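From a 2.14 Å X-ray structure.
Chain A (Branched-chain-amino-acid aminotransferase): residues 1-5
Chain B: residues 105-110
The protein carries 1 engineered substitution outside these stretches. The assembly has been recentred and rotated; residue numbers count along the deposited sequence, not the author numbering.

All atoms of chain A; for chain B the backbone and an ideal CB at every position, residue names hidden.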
# COMPACT_ATOMS: atom_id res chain seq x y z
N MET A 1 0.82 -39.84 -24.00
CA MET A 1 1.40 -38.51 -24.11
C MET A 1 1.94 -38.02 -22.76
O MET A 1 1.20 -37.89 -21.79
CB MET A 1 0.37 -37.52 -24.67
CG MET A 1 -1.01 -37.62 -24.02
SD MET A 1 -2.24 -36.58 -24.84
CE MET A 1 -2.28 -37.32 -26.47
N SER A 2 3.24 -37.75 -22.72
CA SER A 2 3.90 -37.34 -21.48
C SER A 2 5.23 -36.68 -21.82
O SER A 2 5.77 -36.85 -22.91
CB SER A 2 4.11 -38.53 -20.54
OG SER A 2 4.78 -38.13 -19.35
N MET A 3 5.74 -35.92 -20.86
CA MET A 3 7.06 -35.29 -20.96
C MET A 3 8.17 -36.18 -20.41
O MET A 3 9.34 -35.79 -20.49
CB MET A 3 7.06 -33.95 -20.23
CG MET A 3 7.95 -32.90 -20.87
SD MET A 3 7.40 -32.51 -22.54
CE MET A 3 8.68 -31.37 -23.06
N ALA A 4 7.83 -37.34 -19.86
CA ALA A 4 8.80 -38.28 -19.32
C ALA A 4 9.09 -39.44 -20.25
O ALA A 4 10.25 -39.82 -20.42
CB ALA A 4 8.32 -38.82 -17.97
N ASP A 5 8.05 -40.02 -20.87
CA ASP A 5 8.22 -41.15 -21.78
C ASP A 5 8.63 -40.62 -23.15
O ASP A 5 7.84 -40.54 -24.09
CB ASP A 5 6.94 -41.98 -21.85
CG ASP A 5 7.12 -43.24 -22.67
OD1 ASP A 5 7.77 -44.19 -22.17
OD2 ASP A 5 6.61 -43.30 -23.81
N UNK B 105 1.98 -33.96 -12.60
CA UNK B 105 3.00 -34.84 -13.13
C UNK B 105 3.79 -34.22 -14.25
O UNK B 105 3.70 -33.02 -14.55
CB UNK B 105 2.36 -36.14 -13.62
N UNK B 106 4.60 -35.05 -14.90
CA UNK B 106 5.45 -34.62 -16.01
C UNK B 106 4.78 -34.90 -17.35
O UNK B 106 5.30 -35.62 -18.20
CB UNK B 106 6.81 -35.32 -15.95
N UNK B 107 3.59 -34.32 -17.53
CA UNK B 107 2.84 -34.48 -18.76
C UNK B 107 3.13 -33.37 -19.76
O UNK B 107 3.25 -33.63 -20.97
CB UNK B 107 1.34 -34.53 -18.45
N UNK B 108 3.24 -32.13 -19.29
CA UNK B 108 3.60 -31.01 -20.14
C UNK B 108 4.51 -30.06 -19.39
O UNK B 108 4.69 -30.16 -18.18
CB UNK B 108 2.35 -30.28 -20.63
N UNK B 109 5.07 -29.12 -20.15
CA UNK B 109 6.01 -28.15 -19.59
C UNK B 109 5.51 -26.71 -19.67
O UNK B 109 6.20 -25.81 -19.19
CB UNK B 109 7.35 -28.26 -20.31
N UNK B 110 4.34 -26.48 -20.26
CA UNK B 110 3.79 -25.14 -20.31
C UNK B 110 3.15 -24.72 -19.00
O UNK B 110 2.94 -25.51 -18.09
CB UNK B 110 2.76 -25.04 -21.44

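Neither stretch forms a helix or strand, so the contact is one of loop against loop, with Ser2(A) and position 107 the nearest pair by CA.

Position 105 has nothing of chain A within 5.5 Å of its ideal CB, and its phi/psi of -79/-170 is open to any residue. Chain A therefore does not settle the choice; the deposited residue is Gly105(B).

Position 106 points its CA-to-CB bond toward chain A. The ideal CB lies 4.3 Å from CB of Ala4(A) and 4.5 Å from CB of Met3(A), a snug spot in which a small residue such as alanine, serine, cysteine or threonine would be at home. Its carbonyl serves chain A whatever the side chain: the O of 106 accepts from Met3(A) N at 2.7 Å and from Ser2(A) OG at 2.8 Å. The residue is Ser106(B), with chi1 in the p well. Its OG packs 3.4 Å from Ala4(A) CB, while the two serine hydroxyls, OG of Ser106(B) and OG of Ser2(A), stay 4.2 Å apart. Ser2(A) OG, which donates to the carbonyl, also accepts from Ala4(A) N at 3.2 Å, so one hydroxyl links the backbone of chain A to the other loop.

At 107 the CA-to-CB bond points away, yet the ideal CB is still 4.7 Å from Met1(A) O. A short side chain would add little, whereas a longer, flexible one could fold back along chain A; glutamate, glutamine, lysine or arginine would all be reasonable. The deposited Glu107(B) does fold back, with chi1 m and chi2 p: its CG comes to 4.3 Å from Met1(A) O and its OE1 to 3.5 Å from Ser2(A) OG. OE2 is hydrogen-bonded elsewhere in the structure.

Position 108 would direct a CB away from chain A into free room, and its phi/psi of -142/169 is an extended conformation that many residues adopt. Glycine is not required here, but the residue is Gly108(B), whose N lies 4.3 Å from Met3(A) CB.

Position 109 sets its CA-to-CB bond sideways, with the ideal CB 4.4 Å from the terminal methyl, CE, of Met3(A). An apolar neighbour suits that methyl, so leucine, isoleucine, valine or methionine would fit. It is Met109(B), whose CB makes the apolar contact with Met3(A) CE at 4.4 Å.

Position 110 is out of reach of chain A, with room for a side chain; the deposited residue is Gly110(B).

Chain B 105-110: GSEGMG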
# COMPACT_ATOMS: atom_id res chain seq x y z
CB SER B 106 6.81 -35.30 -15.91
OG SER B 106 6.68 -36.71 -15.91
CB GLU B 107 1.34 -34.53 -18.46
CG GLU B 107 0.82 -35.88 -17.99
CD GLU B 107 1.52 -36.38 -16.74
OE1 GLU B 107 2.49 -37.16 -16.86
OE2 GLU B 107 1.11 -35.98 -15.63
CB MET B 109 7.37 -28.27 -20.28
CG MET B 109 8.54 -28.10 -19.34
SD MET B 109 8.42 -29.20 -17.91
CE MET B 109 9.96 -28.83 -17.09
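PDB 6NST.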